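Local coordinates for multidrug resistance protein (Vibrio cholerae, PDB 1YC9), which probably serves as the outer-membrane channel of a multidrug efflux system, with possible roles in resistance to puromycin, acriflavine and tetraphenylarsonium, at residues 413-416 with 417-421; 149-152 with 153-156. The protein carries 1 engineered substitution. One frame throughout, in Å; residues are numbered along the deposited sequence.

Interaction 1: residues 413-416 with 417-421; sequences RALV and NLQSR
Asn417 opens the second half of this helical stretch by giving its backbone N to Arg413 O at 2.9 Å, the first of four successive i to i+4 alpha-helical bonds across the junction. Leu418 N follows onto Ala414 O at 3.0 Å, and the Leu418 side chain stays close to that oxygen, its CG 3.6 Å from Ala414 O. Gln419 carries the main side-chain contact. Its N bonds to Leu415 O at 2.9 Å. Its CG stands beside the backbone N (chi1 -67°) and the chain runs extended from there, which lays the amide against the Leu415 isobutyl group: Gln419 NE2 lies 3.8 Å from Leu415 CG. Gln419 OE1 turns to the backbone, 3.7 Å from Val416 CA. A polar end thus partly covers an aliphatic branch. Ser420 N is the fourth across the junction, on Val416 O at 3.0 Å. Within helix 398-433, probably part of the alpha-helical barrel known from TolC-like outer membrane factors, Leu418 packs on Arg369, Ile370 and Thr373 of helix 326-391, whereas Val416 packs on Ala159, Asn160 and Thr163 of helix 117-183. Arg413 salt-bridges Glu205, and Arg421 salt-bridges Glu211 of the second subunit.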
loop_
_atom_site.group_PDB
_atom_site.type_symbol
_atom_site.label_atom_id
_atom_site.label_comp_id
_atom_site.label_asym_id
_atom_site.label_seq_id
_atom_site.Cartn_x
_atom_site.Cartn_y
_atom_site.Cartn_z
ATOM N N ARG A 413 -23.487 -24.503 -11.656
ATOM C CA ARG A 413 -22.632 -23.346 -11.497
ATOM C C ARG A 413 -21.429 -23.665 -10.626
ATOM O O ARG A 413 -20.313 -23.238 -10.951
ATOM C CB ARG A 413 -23.442 -22.195 -10.950
ATOM C CG ARG A 413 -24.323 -21.709 -12.067
ATOM C CD ARG A 413 -25.066 -20.476 -11.749
ATOM N NE ARG A 413 -24.221 -19.293 -11.939
ATOM C CZ ARG A 413 -24.584 -18.086 -11.497
ATOM N NH1 ARG A 413 -25.760 -17.962 -10.891
ATOM N NH2 ARG A 413 -23.802 -17.021 -11.661
ATOM N N ALA A 414 -21.654 -24.412 -9.549
ATOM C CA ALA A 414 -20.568 -24.846 -8.664
ATOM C C ALA A 414 -19.564 -25.636 -9.453
ATOM O O ALA A 414 -18.369 -25.440 -9.333
ATOM C CB ALA A 414 -21.106 -25.632 -7.475
ATOM N N LEU A 415 -20.047 -26.534 -10.296
ATOM C CA LEU A 415 -19.140 -27.312 -11.141
ATOM C C LEU A 415 -18.321 -26.493 -12.090
ATOM O O LEU A 415 -17.115 -26.687 -12.176
ATOM C CB LEU A 415 -19.916 -28.397 -11.884
ATOM C CG LEU A 415 -19.058 -29.312 -12.746
ATOM C CD1 LEU A 415 -17.932 -29.951 -11.955
ATOM C CD2 LEU A 415 -19.969 -30.381 -13.363
ATOM N N VAL A 416 -18.948 -25.567 -12.812
ATOM C CA VAL A 416 -18.256 -24.707 -13.764
ATOM C C VAL A 416 -17.204 -23.898 -12.984
ATOM O O VAL A 416 -16.110 -23.679 -13.461
ATOM C CB VAL A 416 -19.281 -23.760 -14.449
ATOM C CG1 VAL A 416 -18.717 -22.404 -14.744
ATOM C CG2 VAL A 416 -19.887 -24.419 -15.692
ATOM N N ASN A 417 -17.540 -23.431 -11.783
ATOM C CA ASN A 417 -16.562 -22.660 -11.040
ATOM C C ASN A 417 -15.335 -23.505 -10.608
ATOM O O ASN A 417 -14.206 -22.977 -10.535
ATOM C CB ASN A 417 -17.191 -21.999 -9.837
ATOM C CG ASN A 417 -18.172 -20.917 -10.218
ATOM O OD1 ASN A 417 -19.086 -20.555 -9.435
ATOM N ND2 ASN A 417 -18.012 -20.398 -11.384
ATOM N N LEU A 418 -15.570 -24.768 -10.294
ATOM C CA LEU A 418 -14.476 -25.724 -9.930
ATOM C C LEU A 418 -13.609 -26.128 -11.105
ATOM O O LEU A 418 -12.380 -26.310 -10.974
ATOM C CB LEU A 418 -15.009 -26.969 -9.208
ATOM C CG LEU A 418 -15.462 -26.793 -7.761
ATOM C CD1 LEU A 418 -16.187 -28.046 -7.300
ATOM C CD2 LEU A 418 -14.284 -26.538 -6.800
ATOM N N GLN A 419 -14.233 -26.278 -12.267
ATOM C CA GLN A 419 -13.510 -26.488 -13.530
ATOM C C GLN A 419 -12.628 -25.307 -13.870
ATOM O O GLN A 419 -11.454 -25.471 -14.215
ATOM C CB GLN A 419 -14.488 -26.770 -14.668
ATOM C CG GLN A 419 -15.191 -28.098 -14.479
ATOM C CD GLN A 419 -16.342 -28.328 -15.430
ATOM O OE1 GLN A 419 -16.962 -27.384 -15.933
ATOM N NE2 GLN A 419 -16.633 -29.601 -15.675
ATOM N N SER A 420 -13.152 -24.096 -13.704
ATOM C CA SER A 420 -12.346 -22.891 -13.843
ATOM C C SER A 420 -11.212 -22.814 -12.834
ATOM O O SER A 420 -10.111 -22.330 -13.153
ATOM C CB SER A 420 -13.213 -21.621 -13.697
ATOM O OG SER A 420 -12.369 -20.471 -13.714
ATOM N N ARG A 421 -11.457 -23.312 -11.635
ATOM C CA ARG A 421 -10.465 -23.352 -10.609
ATOM C C ARG A 421 -9.235 -24.152 -11.020
ATOM O O ARG A 421 -8.137 -23.846 -10.557
ATOM C CB ARG A 421 -11.052 -23.873 -9.307
ATOM C CG ARG A 421 -10.137 -23.869 -8.117
ATOM C CD ARG A 421 -10.881 -24.151 -6.857
ATOM N NE ARG A 421 -10.035 -24.265 -5.688
ATOM C CZ ARG A 421 -9.566 -23.198 -5.031
ATOM N NH1 ARG A 421 -9.832 -21.965 -5.445
ATOM N NH2 ARG A 421 -8.827 -23.365 -3.956
#

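Interaction 2: residues 149-152 with 153-156; sequences NAYA and ELAR
Tyr151 and Leu154 both swing their side chains anti to the backbone N, with chi1 at -157° and -175°, and this brings the ring of Tyr151 and a methyl of Leu154 to the same flank of the helix. The touch is light and apolar: Leu154 CD2 comes obliquely to the ring, 4.4 Å from Tyr151 CE1. Elsewhere round the same helix, Glu153 bends at chi2 and Arg156 bends at chi3, and the two ends meet side-on. Arg156 NE reaches Glu153 OE2 at 2.8 Å, almost perfectly straight at 177°. Arg156 NH1 donates to Glu153 OE1 at 2.9 Å. Both carboxylate oxygens are met on their syn side and lie close to the guanidinium plane, although the nitrogens stand somewhat out of the carboxylate plane. Two bonds of this kind fix the rotation of both groups in an intrahelical i to i+3 salt bridge of the helical bundle. The backbone carrying them is plain alpha-helix: Glu153 N bonds to Asn149 O at 3.1 Å, and the next three amides follow in step, ending with Arg156 N on Ala152 O at 3.0 Å. The stretch lies in helix 117-183 and is covered from several sides. Ala152 packs on Phe423 and Ser424 of helix 398-433, Ala150 and Glu153 on Gln216 of helix 189-223, and the Tyr151 ring on Leu35 and Leu38 of helix 33-44, its OH hydrogen-bonded to Asp32 and Gln34.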
loop_
_atom_site.group_PDB
_atom_site.type_symbol
_atom_site.label_atom_id
_atom_site.label_comp_id
_atom_site.label_asym_id
_atom_site.label_seq_id
_atom_site.Cartn_x
_atom_site.Cartn_y
_atom_site.Cartn_z
ATOM N N ASN A 149 -4.818 -14.420 -15.169
ATOM C CA ASN A 149 -5.826 -14.518 -14.111
ATOM C C ASN A 149 -7.121 -13.770 -14.454
ATOM O O ASN A 149 -8.201 -14.325 -14.226
ATOM C CB ASN A 149 -5.291 -14.120 -12.746
ATOM C CG ASN A 149 -4.414 -15.214 -12.133
ATOM O OD1 ASN A 149 -4.835 -16.332 -11.939
ATOM N ND2 ASN A 149 -3.195 -14.872 -11.853
ATOM N N ALA A 150 -6.990 -12.623 -15.115
ATOM C CA ALA A 150 -8.151 -11.880 -15.581
ATOM C C ALA A 150 -8.872 -12.680 -16.689
ATOM O O ALA A 150 -10.100 -12.763 -16.707
ATOM C CB ALA A 150 -7.774 -10.495 -15.998
ATOM N N TYR A 151 -8.078 -13.389 -17.497
ATOM C CA TYR A 151 -8.569 -14.247 -18.546
ATOM C C TYR A 151 -9.285 -15.475 -18.010
ATOM O O TYR A 151 -10.340 -15.857 -18.525
ATOM C CB TYR A 151 -7.416 -14.620 -19.482
ATOM C CG TYR A 151 -7.832 -15.033 -20.876
ATOM C CD1 TYR A 151 -8.241 -14.095 -21.810
ATOM C CD2 TYR A 151 -7.770 -16.372 -21.262
ATOM C CE1 TYR A 151 -8.611 -14.466 -23.094
ATOM C CE2 TYR A 151 -8.111 -16.750 -22.531
ATOM C CZ TYR A 151 -8.533 -15.803 -23.439
ATOM O OH TYR A 151 -8.876 -16.195 -24.683
ATOM N N ALA A 152 -8.743 -16.064 -16.946
ATOM C CA ALA A 152 -9.359 -17.139 -16.246
ATOM C C ALA A 152 -10.752 -16.764 -15.783
ATOM O O ALA A 152 -11.682 -17.555 -15.894
ATOM C CB ALA A 152 -8.532 -17.585 -15.058
ATOM N N GLU A 153 -10.871 -15.542 -15.273
ATOM C CA GLU A 153 -12.135 -15.065 -14.809
ATOM C C GLU A 153 -13.080 -14.851 -15.983
ATOM O O GLU A 153 -14.263 -15.188 -15.882
ATOM C CB GLU A 153 -11.936 -13.773 -14.029
ATOM C CG GLU A 153 -13.228 -13.135 -13.526
ATOM C CD GLU A 153 -14.062 -13.983 -12.592
ATOM O OE1 GLU A 153 -15.171 -13.496 -12.291
ATOM O OE2 GLU A 153 -13.736 -15.130 -12.166
ATOM N N LEU A 154 -12.569 -14.291 -17.075
ATOM C CA LEU A 154 -13.377 -14.113 -18.291
ATOM C C LEU A 154 -13.956 -15.475 -18.709
ATOM O O LEU A 154 -15.134 -15.590 -19.005
ATOM C CB LEU A 154 -12.559 -13.496 -19.415
ATOM C CG LEU A 154 -13.347 -13.179 -20.673
ATOM C CD1 LEU A 154 -14.393 -12.088 -20.376
ATOM C CD2 LEU A 154 -12.460 -12.715 -21.782
ATOM N N ALA A 155 -13.133 -16.511 -18.708
ATOM C CA ALA A 155 -13.575 -17.855 -19.118
ATOM C C ALA A 155 -14.658 -18.396 -18.192
ATOM O O ALA A 155 -15.626 -19.068 -18.663
ATOM C CB ALA A 155 -12.402 -18.815 -19.159
ATOM N N ARG A 156 -14.450 -18.182 -16.885
ATOM C CA ARG A 156 -15.373 -18.600 -15.864
ATOM C C ARG A 156 -16.712 -17.912 -16.090
ATOM O O ARG A 156 -17.766 -18.548 -15.942
ATOM C CB ARG A 156 -14.877 -18.267 -14.479
ATOM C CG ARG A 156 -15.633 -18.931 -13.351
ATOM C CD ARG A 156 -15.317 -18.422 -11.950
ATOM N NE ARG A 156 -15.743 -17.044 -11.808
ATOM C CZ ARG A 156 -16.980 -16.646 -11.550
ATOM N NH1 ARG A 156 -17.247 -15.356 -11.485
ATOM N NH2 ARG A 156 -17.959 -17.508 -11.373
#

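Both contacts are single helical stretches in the long helices of this outer membrane factor, and they lie on neighbouring helices, 398-433 and 117-183, with centres about 12 Å apart. They meet directly: Ser420 OG of interaction 1 lies 3.4 Å from Arg156 CB of interaction 2, and Val416 CG1 is 4.1 Å from Arg156 O. Interaction 1 is the more superficial, with Leu418 as its buried residue and arginines that bridge to other helices and to the second subunit. Interaction 2 is partly buried, with Tyr151, Ala152 and Leu154 inside, and it keeps its salt bridge within one helix. No other chain touches its segments.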